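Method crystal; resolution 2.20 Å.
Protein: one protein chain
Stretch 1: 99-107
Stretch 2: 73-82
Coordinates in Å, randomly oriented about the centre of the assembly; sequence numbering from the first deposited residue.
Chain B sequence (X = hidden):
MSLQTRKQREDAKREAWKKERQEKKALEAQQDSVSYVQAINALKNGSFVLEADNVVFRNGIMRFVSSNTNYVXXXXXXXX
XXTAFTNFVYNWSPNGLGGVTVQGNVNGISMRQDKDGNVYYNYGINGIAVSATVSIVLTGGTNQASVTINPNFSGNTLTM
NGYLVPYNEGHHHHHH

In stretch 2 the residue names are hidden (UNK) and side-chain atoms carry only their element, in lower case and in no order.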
ATOM      1  N   GLY B  99      -5.717  10.808  17.497  1.00 96.37           N
ATOM      2  CA  GLY B  99      -6.520  11.205  16.343  1.00 93.86           C
ATOM      3  C   GLY B  99      -8.013  11.176  16.600  1.00 91.76           C
ATOM      4  O   GLY B  99      -8.564  12.091  17.214  1.00 92.60           O
ATOM      5  N   VAL B 100      -8.668  10.126  16.112  1.00 90.34           N
ATOM      6  CA  VAL B 100     -10.100   9.920  16.335  1.00 89.20           C
ATOM      7  C   VAL B 100     -10.437   8.467  16.629  1.00 87.11           C
ATOM      8  O   VAL B 100      -9.787   7.549  16.123  1.00 84.87           O
ATOM      9  CB  VAL B 100     -10.971  10.392  15.140  1.00 91.00           C
ATOM     10  CG1 VAL B 100     -11.408  11.846  15.319  1.00 92.48           C
ATOM     11  CG2 VAL B 100     -10.256  10.171  13.815  1.00 90.59           C
ATOM     12  N   THR B 101     -11.462   8.281  17.457  1.00 86.18           N
ATOM     13  CA  THR B 101     -12.014   6.969  17.749  1.00 84.90           C
ATOM     14  C   THR B 101     -13.501   7.000  17.420  1.00 83.39           C
ATOM     15  O   THR B 101     -14.313   7.498  18.203  1.00 87.12           O
ATOM     16  CB  THR B 101     -11.803   6.568  19.226  1.00 84.85           C
ATOM     17  OG1 THR B 101     -10.421   6.717  19.574  1.00 87.99           O
ATOM     18  CG2 THR B 101     -12.227   5.120  19.461  1.00 83.82           C
ATOM     19  N   VAL B 102     -13.840   6.490  16.240  1.00 80.26           N
ATOM     20  CA  VAL B 102     -15.227   6.353  15.821  1.00 76.07           C
ATOM     21  C   VAL B 102     -15.717   4.991  16.305  1.00 75.62           C
ATOM     22  O   VAL B 102     -15.496   3.974  15.649  1.00 76.27           O
ATOM     23  CB  VAL B 102     -15.389   6.480  14.277  1.00 75.11           C
ATOM     24  CG1 VAL B 102     -16.855   6.624  13.892  1.00 70.74           C
ATOM     25  CG2 VAL B 102     -14.586   7.654  13.737  1.00 69.03           C
ATOM     26  N   GLN B 103     -16.355   4.979  17.473  1.00 77.11           N
ATOM     27  CA  GLN B 103     -16.898   3.754  18.065  1.00 76.43           C
ATOM     28  C   GLN B 103     -18.423   3.817  18.084  1.00 75.37           C
ATOM     29  O   GLN B 103     -18.997   4.896  18.236  1.00 74.19           O
ATOM     30  CB  GLN B 103     -16.327   3.524  19.474  1.00 76.18           C
ATOM     31  CG  GLN B 103     -16.667   4.617  20.499  1.00 83.72           C
ATOM     32  CD  GLN B 103     -15.567   4.859  21.519  1.00 83.63           C
ATOM     33  OE1 GLN B 103     -15.243   6.007  21.829  1.00 73.30           O
ATOM     34  NE2 GLN B 103     -14.987   3.781  22.044  1.00 89.00           N
ATOM     35  N   GLY B 104     -19.073   2.668  17.911  1.00 75.55           N
ATOM     36  CA  GLY B 104     -20.537   2.621  17.890  1.00 76.28           C
ATOM     37  C   GLY B 104     -21.169   1.438  17.182  1.00 75.37           C
ATOM     38  O   GLY B 104     -20.511   0.428  16.927  1.00 75.94           O
ATOM     39  N   ASN B 105     -22.456   1.577  16.867  1.00 75.12           N
ATOM     40  CA  ASN B 105     -23.250   0.503  16.268  1.00 76.78           C
ATOM     41  C   ASN B 105     -22.976   0.318  14.778  1.00 75.24           C
ATOM     42  O   ASN B 105     -22.853   1.298  14.039  1.00 73.62           O
ATOM     43  CB  ASN B 105     -24.748   0.769  16.470  1.00 78.31           C
ATOM     44  CG  ASN B 105     -25.168   0.706  17.928  1.00 86.75           C
ATOM     45  OD1 ASN B 105     -25.214  -0.367  18.530  1.00 91.42           O
ATOM     46  ND2 ASN B 105     -25.503   1.860  18.498  1.00 92.60           N
ATOM     47  N   VAL B 106     -22.900  -0.941  14.348  1.00 75.16           N
ATOM     48  CA  VAL B 106     -22.730  -1.283  12.931  1.00 75.92           C
ATOM     49  C   VAL B 106     -24.085  -1.562  12.271  1.00 75.18           C
ATOM     50  O   VAL B 106     -24.833  -2.435  12.714  1.00 75.55           O
ATOM     51  CB  VAL B 106     -21.794  -2.508  12.735  1.00 76.02           C
ATOM     52  CG1 VAL B 106     -21.589  -2.795  11.268  1.00 74.59           C
ATOM     53  CG2 VAL B 106     -20.456  -2.266  13.375  1.00 76.13           C
ATOM     54  N   ASN B 107     -24.379  -0.813  11.210  1.00 73.63           N
ATOM     55  CA  ASN B 107     -25.620  -0.962  10.455  1.00 75.40           C
ATOM     56  C   ASN B 107     -25.385  -0.951   8.945  1.00 74.68           C
ATOM     57  O   ASN B 107     -24.336  -0.498   8.482  1.00 76.98           O
ATOM     58  CB  ASN B 107     -26.614   0.138  10.849  1.00 77.93           C
ATOM     59  CG  ASN B 107     -26.036   1.534  10.691  1.00 81.88           C
ATOM     60  OD1 ASN B 107     -26.071   2.118   9.606  1.00 86.86           O
ATOM     61  ND2 ASN B 107     -25.510   2.080  11.782  1.00 87.25           N
ATOM     62  N   UNK B  73     -12.287  -2.220  13.241  1.00 60.48           N
ATOM     63  CA  UNK B  73     -12.770  -3.412  13.933  1.00 61.18           C
ATOM     64  C   UNK B  73     -14.296  -3.498  13.948  1.00 56.82           C
ATOM     65  O   UNK B  73     -14.960  -2.502  14.167  1.00 55.19           O
ATOM     66  c   UNK B  73     -12.233  -3.431  15.366  1.00 59.24           C
ATOM     67  c   UNK B  73     -12.442  -4.752  16.087  1.00 71.86           C
ATOM     68  c   UNK B  73     -12.268  -4.639  17.585  1.00 82.60           C
ATOM     69  o   UNK B  73     -11.148  -4.313  18.040  1.00 83.37           O
ATOM     70  o   UNK B  73     -13.263  -4.878  18.303  1.00 90.92           O
ATOM     71  N   UNK B  74     -14.839  -4.686  13.692  1.00 56.90           N
ATOM     72  CA  UNK B  74     -16.266  -4.958  13.905  1.00 58.61           C
ATOM     73  C   UNK B  74     -16.385  -6.235  14.730  1.00 62.27           C
ATOM     74  O   UNK B  74     -15.840  -7.268  14.348  1.00 59.71           O
ATOM     75  c   UNK B  74     -18.445  -5.684  12.792  1.00 59.67           C
ATOM     76  c   UNK B  74     -17.188  -3.734  11.897  1.00 58.67           C
ATOM     77  c   UNK B  74     -17.057  -5.083  12.575  1.00 57.32           C
ATOM     78  N   UNK B  75     -17.073  -6.141  15.871  1.00 65.88           N
ATOM     79  CA  UNK B  75     -17.275  -7.275  16.778  1.00 70.44           C
ATOM     80  C   UNK B  75     -18.577  -7.131  17.573  1.00 72.12           C
ATOM     81  O   UNK B  75     -18.810  -6.096  18.204  1.00 70.00           O
ATOM     82  c   UNK B  75     -16.139  -8.676  18.593  1.00 78.28           C
ATOM     83  c   UNK B  75     -16.073  -7.419  17.729  1.00 72.24           C
ATOM     84  o   UNK B  75     -16.163  -8.592  19.823  1.00 82.07           O
ATOM     85  n   UNK B  75     -16.158  -9.845  17.955  1.00 72.02           N
ATOM     86  N   UNK B  76     -19.415  -8.171  17.511  1.00 75.74           N
ATOM     87  CA  UNK B  76     -20.675  -8.286  18.275  1.00 77.75           C
ATOM     88  C   UNK B  76     -21.684  -7.158  18.006  1.00 75.30           C
ATOM     89  O   UNK B  76     -22.328  -6.648  18.928  1.00 74.46           O
ATOM     90  c   UNK B  76     -21.414  -9.317  20.499  1.00 89.28           C
ATOM     91  o   UNK B  76     -21.217  -9.584  21.705  1.00 92.30           O
ATOM     92  o   UNK B  76     -22.405  -9.746  19.866  1.00 92.92           O
ATOM     93  c   UNK B  76     -20.392  -8.438  19.785  1.00 80.18           C
ATOM     94  N   UNK B  77     -21.804  -6.772  16.737  1.00 73.39           N
ATOM     95  CA  UNK B  77     -22.694  -5.680  16.326  1.00 68.22           C
ATOM     96  C   UNK B  77     -22.131  -4.288  16.568  1.00 66.84           C
ATOM     97  O   UNK B  77     -22.780  -3.288  16.250  1.00 67.19           O
ATOM     98  N   UNK B  78     -20.921  -4.227  17.125  1.00 64.53           N
ATOM     99  CA  UNK B  78     -20.257  -2.971  17.467  1.00 67.09           C
ATOM    100  C   UNK B  78     -18.983  -2.797  16.643  1.00 67.50           C
ATOM    101  O   UNK B  78     -18.289  -3.770  16.348  1.00 67.09           O
ATOM    102  n   UNK B  78     -22.778  -1.138  19.491  1.00 78.68           N
ATOM    103  c   UNK B  78     -21.158  -2.896  19.877  1.00 70.86           C
ATOM    104  o   UNK B  78     -21.048  -0.714  20.859  1.00 84.76           O
ATOM    105  c   UNK B  78     -19.930  -2.939  18.964  1.00 70.95           C
ATOM    106  c   UNK B  78     -21.657  -1.484  20.115  1.00 79.12           C
ATOM    107  N   UNK B  79     -18.677  -1.558  16.275  1.00 67.38           N
ATOM    108  CA  UNK B  79     -17.543  -1.286  15.403  1.00 64.54           C
ATOM    109  C   UNK B  79     -16.671  -0.108  15.779  1.00 62.57           C
ATOM    110  O   UNK B  79     -17.174   0.942  16.174  1.00 60.87           O
ATOM    111  N   UNK B  80     -15.359  -0.295  15.634  1.00 60.39           N
ATOM    112  CA  UNK B  80     -14.354   0.724  15.945  1.00 59.76           C
ATOM    113  C   UNK B  80     -13.575   1.163  14.693  1.00 56.22           C
ATOM    114  O   UNK B  80     -13.100   0.330  13.925  1.00 52.34           O
ATOM    115  c   UNK B  80     -13.336   0.202  17.008  1.00 58.79           C
ATOM    116  c   UNK B  80     -13.214  -1.284  19.093  1.00 64.87           C
ATOM    117  c   UNK B  80     -12.362   1.311  17.435  1.00 59.82           C
ATOM    118  c   UNK B  80     -14.063  -0.373  18.229  1.00 65.84           C
ATOM    119  N   UNK B  81     -13.461   2.474  14.496  1.00 57.20           N
ATOM    120  CA  UNK B  81     -12.466   3.043  13.593  1.00 56.57           C
ATOM    121  C   UNK B  81     -11.460   3.817  14.441  1.00 56.76           C
ATOM    122  O   UNK B  81     -11.802   4.828  15.054  1.00 54.63           O
ATOM    123  c   UNK B  81     -14.103   3.231  11.660  1.00 52.45           C
ATOM    124  c   UNK B  81     -15.066   4.138  10.926  1.00 59.32           C
ATOM    125  c   UNK B  81     -11.999   4.629  11.679  1.00 54.09           C
ATOM    126  c   UNK B  81     -13.091   3.983  12.530  1.00 57.85           C
ATOM    127  N   UNK B  82     -10.225   3.324  14.484  1.00 59.25           N
ATOM    128  CA  UNK B  82      -9.146   3.997  15.202  1.00 61.20           C
ATOM    129  C   UNK B  82      -8.021   4.410  14.257  1.00 63.65           C
ATOM    130  O   UNK B  82      -7.503   3.587  13.496  1.00 65.75           O
ATOM    131  o   UNK B  82      -8.951   4.537  18.949  1.00 68.13           O
ATOM    132  c   UNK B  82      -7.531   3.752  17.195  1.00 61.69           C
ATOM    133  n   UNK B  82      -7.645   6.058  17.938  1.00 62.94           N
ATOM    134  c   UNK B  82      -8.108   4.821  18.103  1.00 63.07           C
ATOM    135  c   UNK B  82      -8.591   3.094  16.308  1.00 61.33           C
TER

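Position 73 carries three carbons in a row, the third bearing two oxygens, a carboxylate on a two-methylene stem, and none of it touches stretch 1: Glu-73. Its backbone pairs within its own hairpin, N to O of position 80 at 2.8 Å.

Position 74 has one carbon bearing two more, a beta fork without extension. Both outer carbons lie near CG2 of Val-106, the nearer at 3.9 Å: Val-74. Its side chain thus meets that of Val-106 beside position 79, which has no side chain.

Position 75 shows two carbons, the second with two terminal atoms, one oxygen and one nitrogen: Asn-75. Its CA-to-CB bond points away from stretch 1, and its residue opens a type I' turn that closes at position 78.

Position 76 again has two carbons, but the second carries two oxygens: Asp-76. It is exposed and out of reach of stretch 1, with phi/psi of 59/41 as the turn requires.

Position 77 has no side-chain atoms, but its backbone O accepts from Val-106 N at 3.0 Å, which extends the ladder into the turn: Gly-77. Its phi of 79° by itself favours glycine.

Position 78 has three carbons, the third carrying one oxygen and one nitrogen. The CA-to-CB bond points away overall, yet the end comes back, bringing the nitrogen to 2.7 Å from OD1 of Asn-105: Gln-78. The angle at NE2 is too poor for a hydrogen bond, so this is proximity rather than a latch.

Position 79 is bare as well. A CB here would lie 2.7 Å from CG2 of Val-106, a clash; without one, that methyl settles 3.5 Å from the backbone N of position 79: Gly-79. The same N donates to Gly-104 O at 2.8 Å, and Gly-104 N returns a longer bond to Gly-79 O at 3.1 Å.

Position 80 has four carbons forked at the first, one arm two carbons long. It shares a face with Thr-101 and Gln-103, and the short arm lies 4.3 Å from Thr-101 CG2: Ile-80.

Position 81 repeats that four-carbon fork on the other face with Val-102, its CB 3.8 Å from Val-102 CB: Ile-81. Ile-81 N donates to Val-102 O at 2.8 Å and Val-102 N to Ile-81 O at 2.9 Å.

Position 82 has three carbons ending in one oxygen and one nitrogen, and Thr-101 OG1 donates to that oxygen at 2.7 Å: Gln-82. This is a side-chain hydrogen bond across the contact.

The contact is an antiparallel ladder in which hydrogen-bonded pairs, Val-102 with Ile-81 and Gly-104 with Gly-79, alternate with non-hydrogen-bonded ones. In the latter, CA-H...O contacts fill in, such as Gln-103 CA to Gly-79 O at 3.4 Å. Side chains sort by face: buried aliphatics meet at Val-102 and Ile-81, while the more open face holds the Thr-101 and Gln-82 pair. Each paired glycine has its own reason: Val-106 takes the space at Gly-79, and backbone angles at Gly-104 would jam a CB against the preceding carbonyl O.

Stretch 2 73-82: EVNDGQGIIQ
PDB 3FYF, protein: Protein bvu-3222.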